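Local coordinates for protein type IV pilus biogenesis factor PilY1 (Pseudomonas aeruginosa, PDB 3HX6) that helps assemble type IV pili and adhere to host cells, and appears to regulate pilus retraction and twitching motility through calcium binding and release, at residues 197-205 and 256-266; 51-60 and 138-146. The protein carries 3 engineered substitutions. All blocks are in the same frame, centred on the assembly; numbering follows the deposited sequence.

Contact 1: residues 197-205 and 256-266; sequences KPTVARLHN and LADNNSDGVAD. With CA (calcium ion), chain C.
Asp266 OD1 is held from two directions. His204 NE2 donates to it at 2.7 Å along a nearly straight line (170°), and the calcium ion sits 2.7 Å from the same oxygen. The carboxylate lies close to the imidazole plane, 30° away, and OD1 meets the ring at its edge. OD2 also binds the metal and accepts from Asn259 N, so both oxygens of Asp266 are fixed. His204 therefore acts as a second-shell residue that positions a calcium ligand. Its CG lies anti to the carbonyl carbon (chi1 -79°), and this swings the ring over Val264. Val264 CG1 packs on one ring face, 3.6 Å from the centroid, in a CH-pi contact. Asp258, Asn260 and Asp262 each give the calcium one OD1, Val264 gives its carbonyl O, and water 4 completes the set. Such a run of Asp and Asn side chains with one carbonyl and a bidentate Asp is an EF-hand-like calcium loop. Asp262 OD1 also accepts from Val264 N, an Asx turn. Ala265 N bonds to Arg202 O at 2.9 Å, and three waters bridge the segments. Farther along, Leu256 CD2 presses tightly on Ala201 CB at 3.3 Å. Arg202 NE forms a salt bridge with Glu69. Strand 199-202 pairs with 208-213, strand 251-257 with 267-272, and the contact joins these two neighbouring four-stranded sheets of the beta-propeller domain.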
loop_
_atom_site.group_PDB
_atom_site.type_symbol
_atom_site.label_atom_id
_atom_site.label_comp_id
_atom_site.label_asym_id
_atom_site.label_seq_id
_atom_site.Cartn_x
_atom_site.Cartn_y
_atom_site.Cartn_z
ATOM N N LYS A 197 -8.255 25.883 1.792
ATOM C CA LYS A 197 -7.284 25.001 1.166
ATOM C C LYS A 197 -7.614 24.945 -0.319
ATOM O O LYS A 197 -8.711 24.548 -0.713
ATOM C CB LYS A 197 -7.367 23.594 1.755
ATOM C CG LYS A 197 -6.904 23.495 3.196
ATOM C CD LYS A 197 -6.747 22.039 3.616
ATOM C CE LYS A 197 -6.180 21.937 5.021
ATOM N NZ LYS A 197 -5.657 20.568 5.310
ATOM N N PRO A 198 -6.667 25.347 -1.168
ATOM C CA PRO A 198 -6.944 25.314 -2.601
ATOM C C PRO A 198 -6.849 23.916 -3.186
ATOM O O PRO A 198 -6.247 23.013 -2.592
ATOM C CB PRO A 198 -5.879 26.245 -3.171
ATOM C CG PRO A 198 -4.712 25.977 -2.272
ATOM C CD PRO A 198 -5.343 25.934 -0.893
ATOM N N THR A 199 -7.467 23.741 -4.346
ATOM C CA THR A 199 -7.408 22.481 -5.067
ATOM C C THR A 199 -6.702 22.827 -6.370
ATOM O O THR A 199 -6.914 23.902 -6.933
ATOM C CB THR A 199 -8.814 21.910 -5.391
ATOM O OG1 THR A 199 -9.388 21.335 -4.209
ATOM C CG2 THR A 199 -8.720 20.826 -6.468
ATOM N N VAL A 200 -5.840 21.931 -6.824
ATOM C CA VAL A 200 -5.126 22.134 -8.071
ATOM C C VAL A 200 -5.752 21.150 -9.036
ATOM O O VAL A 200 -5.744 19.947 -8.789
ATOM C CB VAL A 200 -3.637 21.830 -7.918
ATOM C CG1 VAL A 200 -2.943 21.954 -9.272
ATOM C CG2 VAL A 200 -3.023 22.796 -6.910
ATOM N N ALA A 201 -6.303 21.649 -10.133
ATOM C CA ALA A 201 -6.960 20.743 -11.060
ATOM C C ALA A 201 -6.995 21.218 -12.494
ATOM O O ALA A 201 -6.738 22.380 -12.794
ATOM C CB ALA A 201 -8.383 20.467 -10.575
ATOM N N ARG A 202 -7.314 20.283 -13.374
ATOM C CA ARG A 202 -7.423 20.565 -14.792
ATOM C C ARG A 202 -8.860 20.990 -15.040
ATOM O O ARG A 202 -9.794 20.318 -14.597
ATOM C CB ARG A 202 -7.106 19.309 -15.604
ATOM C CG ARG A 202 -7.280 19.483 -17.103
ATOM C CD ARG A 202 -6.355 20.545 -17.656
ATOM N NE ARG A 202 -5.935 20.214 -19.014
ATOM C CZ ARG A 202 -6.748 20.145 -20.060
ATOM N NH1 ARG A 202 -8.046 20.391 -19.921
ATOM N NH2 ARG A 202 -6.263 19.814 -21.248
ATOM N N LEU A 203 -9.040 22.102 -15.741
ATOM C CA LEU A 203 -10.381 22.592 -16.018
ATOM C C LEU A 203 -10.711 22.549 -17.502
ATOM O O LEU A 203 -9.831 22.338 -18.356
ATOM C CB LEU A 203 -10.551 24.024 -15.489
ATOM C CG LEU A 203 -10.207 24.244 -14.010
ATOM C CD1 LEU A 203 -10.494 25.692 -13.621
ATOM C CD2 LEU A 203 -11.010 23.298 -13.149
ATOM N N HIS A 204 -11.985 22.755 -17.800
ATOM C CA HIS A 204 -12.458 22.721 -19.172
ATOM C C HIS A 204 -11.972 23.883 -20.039
ATOM O O HIS A 204 -12.336 23.964 -21.208
ATOM C CB HIS A 204 -13.989 22.639 -19.185
ATOM C CG HIS A 204 -14.514 21.260 -18.927
ATOM N ND1 HIS A 204 -14.448 20.254 -19.868
ATOM C CD2 HIS A 204 -15.077 20.707 -17.825
ATOM C CE1 HIS A 204 -14.948 19.143 -19.358
ATOM N NE2 HIS A 204 -15.335 19.391 -18.118
ATOM N N ASN A 205 -11.163 24.781 -19.480
ATOM C CA ASN A 205 -10.646 25.887 -20.280
ATOM C C ASN A 205 -9.314 25.440 -20.879
ATOM O O ASN A 205 -8.551 26.245 -21.406
ATOM C CB ASN A 205 -10.477 27.157 -19.431
ATOM C CG ASN A 205 -9.286 27.093 -18.505
ATOM O OD1 ASN A 205 -9.009 26.059 -17.906
ATOM N ND2 ASN A 205 -8.580 28.210 -18.373
ATOM N N LEU A 256 -13.656 19.875 -5.789
ATOM C CA LEU A 256 -13.952 19.757 -7.207
ATOM C C LEU A 256 -14.561 18.399 -7.510
ATOM O O LEU A 256 -14.224 17.402 -6.868
ATOM C CB LEU A 256 -12.681 19.977 -8.027
ATOM C CG LEU A 256 -12.483 21.431 -8.476
ATOM C CD1 LEU A 256 -12.617 22.385 -7.297
ATOM C CD2 LEU A 256 -11.132 21.561 -9.140
ATOM N N ALA A 257 -15.473 18.370 -8.474
ATOM C CA ALA A 257 -16.134 17.129 -8.864
ATOM C C ALA A 257 -15.860 16.842 -10.330
ATOM O O ALA A 257 -15.936 17.739 -11.173
ATOM C CB ALA A 257 -17.640 17.232 -8.634
ATOM N N ASP A 258 -15.548 15.583 -10.613
ATOM C CA ASP A 258 -15.265 15.101 -11.960
ATOM C C ASP A 258 -16.238 13.945 -12.155
ATOM O O ASP A 258 -15.968 12.820 -11.744
ATOM C CB ASP A 258 -13.814 14.611 -12.031
ATOM C CG ASP A 258 -13.517 13.843 -13.307
ATOM O OD1 ASP A 258 -14.323 13.913 -14.254
ATOM O OD2 ASP A 258 -12.466 13.173 -13.360
ATOM N N ASN A 259 -17.372 14.222 -12.785
ATOM C CA ASN A 259 -18.396 13.206 -12.946
ATOM C C ASN A 259 -18.363 12.268 -14.145
ATOM O O ASN A 259 -19.349 11.585 -14.421
ATOM C CB ASN A 259 -19.769 13.871 -12.829
ATOM C CG ASN A 259 -19.986 14.490 -11.459
ATOM O OD1 ASN A 259 -19.211 14.244 -10.536
ATOM N ND2 ASN A 259 -21.034 15.288 -11.320
ATOM N N ASN A 260 -17.243 12.225 -14.858
ATOM C CA ASN A 260 -17.119 11.314 -15.989
ATOM C C ASN A 260 -15.725 10.699 -15.950
ATOM O O ASN A 260 -15.212 10.221 -16.955
ATOM C CB ASN A 260 -17.366 12.043 -17.317
ATOM C CG ASN A 260 -16.319 13.102 -17.616
ATOM O OD1 ASN A 260 -15.928 13.869 -16.742
ATOM N ND2 ASN A 260 -15.873 13.154 -18.868
ATOM N N SER A 261 -15.124 10.743 -14.764
ATOM C CA SER A 261 -13.802 10.187 -14.507
ATOM C C SER A 261 -12.771 10.392 -15.609
ATOM O O SER A 261 -12.184 9.423 -16.095
ATOM C CB SER A 261 -13.925 8.687 -14.217
ATOM O OG SER A 261 -14.735 8.454 -13.080
ATOM N N ASP A 262 -12.541 11.639 -16.009
ATOM C CA ASP A 262 -11.551 11.901 -17.048
ATOM C C ASP A 262 -10.452 12.838 -16.552
ATOM O O ASP A 262 -9.606 13.271 -17.329
ATOM C CB ASP A 262 -12.217 12.479 -18.306
ATOM C CG ASP A 262 -12.846 13.847 -18.070
ATOM O OD1 ASP A 262 -12.699 14.390 -16.955
ATOM O OD2 ASP A 262 -13.476 14.380 -19.011
ATOM N N GLY A 263 -10.468 13.152 -15.261
ATOM C CA GLY A 263 -9.444 14.021 -14.710
ATOM C C GLY A 263 -9.666 15.509 -14.922
ATOM O O GLY A 263 -8.828 16.329 -14.543
ATOM N N VAL A 264 -10.788 15.868 -15.533
ATOM C CA VAL A 264 -11.099 17.272 -15.762
ATOM C C VAL A 264 -12.272 17.651 -14.871
ATOM O O VAL A 264 -13.339 17.057 -14.971
ATOM C CB VAL A 264 -11.482 17.522 -17.222
ATOM C CG1 VAL A 264 -11.759 19.003 -17.442
ATOM C CG2 VAL A 264 -10.365 17.040 -18.125
ATOM N N ALA A 265 -12.068 18.634 -13.999
ATOM C CA ALA A 265 -13.110 19.079 -13.076
ATOM C C ALA A 265 -14.347 19.624 -13.788
ATOM O O ALA A 265 -14.241 20.437 -14.707
ATOM C CB ALA A 265 -12.546 20.132 -12.134
ATOM N N ASP A 266 -15.521 19.184 -13.341
ATOM C CA ASP A 266 -16.776 19.620 -13.943
ATOM C C ASP A 266 -17.562 20.594 -13.076
ATOM O O ASP A 266 -18.196 21.513 -13.595
ATOM C CB ASP A 266 -17.635 18.405 -14.262
ATOM C CG ASP A 266 -16.899 17.396 -15.112
ATOM O OD1 ASP A 266 -16.424 17.779 -16.203
ATOM O OD2 ASP A 266 -16.798 16.227 -14.691
HETATM CA CA CA C . -14.878 15.617 -16.117
HETATM O O HOH W 1 -10.934 19.139 -4.672
HETATM O O HOH W 2 -7.927 17.623 -12.523
HETATM O O HOH W 3 -13.547 22.871 -15.684
HETATM O O HOH W 4 -14.735 16.387 -18.389
#

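Contact 2: residues 51-60 and 138-146; sequences SPATVGKAQY and GSPVVADAF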
loop_
_atom_site.group_PDB
_atom_site.type_symbol
_atom_site.label_atom_id
_atom_site.label_comp_id
_atom_site.label_asym_id
_atom_site.label_seq_id
_atom_site.Cartn_x
_atom_site.Cartn_y
_atom_site.Cartn_z
ATOM N N SER A 51 2.666 19.661 6.941
ATOM C CA SER A 51 2.912 18.217 7.235
ATOM C C SER A 51 2.320 17.328 6.138
ATOM O O SER A 51 3.041 16.551 5.508
ATOM C CB SER A 51 2.320 17.848 8.600
ATOM O OG SER A 51 2.541 16.480 8.913
ATOM N N PRO A 52 1.000 17.431 5.887
ATOM C CA PRO A 52 0.394 16.601 4.839
ATOM C C PRO A 52 0.938 16.989 3.465
ATOM O O PRO A 52 0.534 16.435 2.441
ATOM C CB PRO A 52 -1.099 16.922 4.955
ATOM C CG PRO A 52 -1.255 17.351 6.380
ATOM C CD PRO A 52 -0.037 18.208 6.585
ATOM N N ALA A 53 1.852 17.955 3.458
ATOM C CA ALA A 53 2.451 18.439 2.223
ATOM C C ALA A 53 3.832 17.840 1.983
ATOM O O ALA A 53 4.850 18.520 2.114
ATOM C CB ALA A 53 2.544 19.962 2.257
ATOM N N THR A 54 3.863 16.561 1.637
ATOM C CA THR A 54 5.122 15.888 1.362
ATOM C C THR A 54 5.286 15.675 -0.139
ATOM O O THR A 54 4.334 15.320 -0.832
ATOM C CB THR A 54 5.203 14.522 2.071
ATOM O OG1 THR A 54 6.379 13.829 1.627
ATOM C CG2 THR A 54 3.969 13.688 1.771
ATOM N N VAL A 55 6.495 15.900 -0.638
ATOM C CA VAL A 55 6.767 15.734 -2.059
ATOM C C VAL A 55 7.821 14.664 -2.321
ATOM O O VAL A 55 9.020 14.907 -2.178
ATOM C CB VAL A 55 7.237 17.060 -2.694
ATOM C CG1 VAL A 55 7.572 16.841 -4.158
ATOM C CG2 VAL A 55 6.149 18.121 -2.548
ATOM N N GLY A 56 7.354 13.479 -2.705
ATOM C CA GLY A 56 8.247 12.378 -3.009
ATOM C C GLY A 56 8.002 11.871 -4.418
ATOM O O GLY A 56 8.592 12.373 -5.376
ATOM N N LYS A 57 7.121 10.882 -4.546
ATOM C CA LYS A 57 6.790 10.304 -5.846
ATOM C C LYS A 57 5.717 11.113 -6.572
ATOM O O LYS A 57 5.123 12.037 -6.003
ATOM C CB LYS A 57 6.280 8.870 -5.681
ATOM C CG LYS A 57 7.312 7.866 -5.203
ATOM C CD LYS A 57 6.765 6.452 -5.337
ATOM C CE LYS A 57 7.792 5.411 -4.925
ATOM N NZ LYS A 57 7.309 4.023 -5.197
ATOM N N ALA A 58 5.474 10.755 -7.831
ATOM C CA ALA A 58 4.455 11.422 -8.629
ATOM C C ALA A 58 3.143 11.215 -7.883
ATOM O O ALA A 58 2.924 10.166 -7.274
ATOM C CB ALA A 58 4.378 10.807 -10.015
ATOM N N GLN A 59 2.277 12.218 -7.926
ATOM C CA GLN A 59 1.009 12.145 -7.223
ATOM C C GLN A 59 -0.028 11.213 -7.833
ATOM O O GLN A 59 -0.790 10.580 -7.111
ATOM C CB GLN A 59 0.415 13.551 -7.089
ATOM C CG GLN A 59 -1.048 13.571 -6.678
ATOM C CD GLN A 59 -1.576 14.977 -6.463
ATOM O OE1 GLN A 59 -1.191 15.914 -7.163
ATOM N NE2 GLN A 59 -2.481 15.126 -5.501
ATOM N N TYR A 60 -0.055 11.116 -9.157
ATOM C CA TYR A 60 -1.061 10.292 -9.819
ATOM C C TYR A 60 -0.538 9.009 -10.446
ATOM O O TYR A 60 0.666 8.774 -10.523
ATOM C CB TYR A 60 -1.758 11.106 -10.918
ATOM C CG TYR A 60 -2.106 12.533 -10.541
ATOM C CD1 TYR A 60 -2.987 12.808 -9.496
ATOM C CD2 TYR A 60 -1.548 13.611 -11.230
ATOM C CE1 TYR A 60 -3.304 14.129 -9.144
ATOM C CE2 TYR A 60 -1.859 14.930 -10.889
ATOM C CZ TYR A 60 -2.735 15.183 -9.843
ATOM O OH TYR A 60 -3.024 16.488 -9.482
ATOM N N GLY A 138 -1.466 26.576 9.442
ATOM C CA GLY A 138 -1.909 25.766 8.326
ATOM C C GLY A 138 -0.869 24.875 7.681
ATOM O O GLY A 138 0.164 24.551 8.265
ATOM N N SER A 139 -1.168 24.475 6.454
ATOM C CA SER A 139 -0.297 23.613 5.679
ATOM C C SER A 139 -0.481 23.935 4.203
ATOM O O SER A 139 -1.603 24.131 3.740
ATOM C CB SER A 139 -0.658 22.149 5.934
ATOM O OG SER A 139 0.128 21.285 5.136
ATOM N N PRO A 140 0.621 24.010 3.446
ATOM C CA PRO A 140 0.475 24.312 2.021
ATOM C C PRO A 140 -0.080 23.106 1.266
ATOM O O PRO A 140 -0.146 21.998 1.800
ATOM C CB PRO A 140 1.897 24.652 1.597
ATOM C CG PRO A 140 2.717 23.744 2.464
ATOM C CD PRO A 140 2.043 23.893 3.816
ATOM N N VAL A 141 -0.487 23.336 0.028
ATOM C CA VAL A 141 -1.015 22.271 -0.809
ATOM C C VAL A 141 0.022 21.928 -1.873
ATOM O O VAL A 141 0.569 22.822 -2.520
ATOM C CB VAL A 141 -2.314 22.718 -1.509
ATOM C CG1 VAL A 141 -2.652 21.767 -2.649
ATOM C CG2 VAL A 141 -3.452 22.764 -0.503
ATOM N N VAL A 142 0.314 20.642 -2.038
ATOM C CA VAL A 142 1.265 20.223 -3.062
ATOM C C VAL A 142 0.509 19.323 -4.029
ATOM O O VAL A 142 -0.317 18.517 -3.614
ATOM C CB VAL A 142 2.469 19.441 -2.474
ATOM C CG1 VAL A 142 3.208 20.310 -1.464
ATOM C CG2 VAL A 142 2.000 18.143 -1.825
ATOM N N ALA A 143 0.779 19.469 -5.317
ATOM C CA ALA A 143 0.094 18.651 -6.302
ATOM C C ALA A 143 0.860 18.650 -7.606
ATOM O O ALA A 143 1.723 19.500 -7.832
ATOM C CB ALA A 143 -1.324 19.185 -6.532
ATOM N N ASP A 144 0.563 17.672 -8.452
ATOM C CA ASP A 144 1.191 17.603 -9.759
ATOM C C ASP A 144 0.266 18.365 -10.694
ATOM O O ASP A 144 -0.955 18.253 -10.596
ATOM C CB ASP A 144 1.338 16.153 -10.224
ATOM C CG ASP A 144 2.455 15.423 -9.501
ATOM O OD1 ASP A 144 3.271 16.097 -8.844
ATOM O OD2 ASP A 144 2.524 14.182 -9.599
ATOM N N ALA A 145 0.845 19.168 -11.575
ATOM C CA ALA A 145 0.055 19.944 -12.514
ATOM C C ALA A 145 0.800 20.037 -13.835
ATOM O O ALA A 145 2.013 19.869 -13.886
ATOM C CB ALA A 145 -0.211 21.343 -11.953
ATOM N N PHE A 146 0.066 20.313 -14.900
ATOM C CA PHE A 146 0.668 20.416 -16.215
ATOM C C PHE A 146 0.550 21.836 -16.746
ATOM O O PHE A 146 -0.538 22.408 -16.770
ATOM C CB PHE A 146 -0.025 19.431 -17.159
ATOM C CG PHE A 146 0.628 19.301 -18.505
ATOM C CD1 PHE A 146 0.189 20.059 -19.583
ATOM C CD2 PHE A 146 1.656 18.382 -18.705
ATOM C CE1 PHE A 146 0.758 19.901 -20.849
ATOM C CE2 PHE A 146 2.236 18.214 -19.965
ATOM C CZ PHE A 146 1.783 18.975 -21.038
HETATM O O HOH W 5 4.395 14.749 -6.789
#
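Asp144, Val142 and Ala53 bury the most surface where 51-60 lies along strand 141-147. Asp144 and Gln59 exchange two hydrogen bonds. Gln59 N donates to Asp144 OD2 at 2.6 Å, coming in 41° above the carboxylate plane. In return Asp144 N donates to Gln59 OE1 at 2.8 Å. The Gln59 side chain reaches that backbone because CG is anti to its N (chi1 166°) and the chain stays extended. Its amide oxygen thus takes an N-H of the strand, while its own backbone N-H is used on the carboxylate. Tyr74 and Thr153 also bond to the two Asp144 oxygens, and water 5 links OD1 to Lys57 O, so this buried carboxylate is well satisfied. The Tyr60 ring runs antiparallel alongside the Asp144 side chain, almost perpendicular to its carboxylate (86°). Its CE2 touches Asp144 CB at 3.5 Å. Strand 141-147 begins one four-stranded antiparallel sheet of the beta-propeller domain, and 54-55 is an outer strand of another; the contact joins the two sheets. At the 53-55 end the packing is mostly apolar. Val142 CG1 meets both Ala53 CB and Val55 CG2, each at 3.8 Å. Val142 CG2 lies against Thr54 O. Ala53 CB also touches Pro140 CG at 3.8 Å. Beyond it, Ser139 OG approaches Pro52 CD at 3.4 Å.

Both contacts belong to the beta-propeller domain, in the C-terminal part of PilY1. Their centres are about 16 Å apart. Both segments of contact 2 precede those of contact 1 in the chain. Each contact joins two four-stranded antiparallel sheets, and they meet where strand 199-202 and the residue before it but one, Pro198, pack beside strand 141-147. There Val200 CB lies 3.8 Å from Ala143 CB, and Pro198 O touches Val141 CG2. Four successive sheets are thus linked side by side. The calcium ion belongs to contact 1, and the side chain of Tyr60 in contact 2 is about 14 Å from it. Contact 2 supplies no ligand to the calcium; it joins sheets near the site.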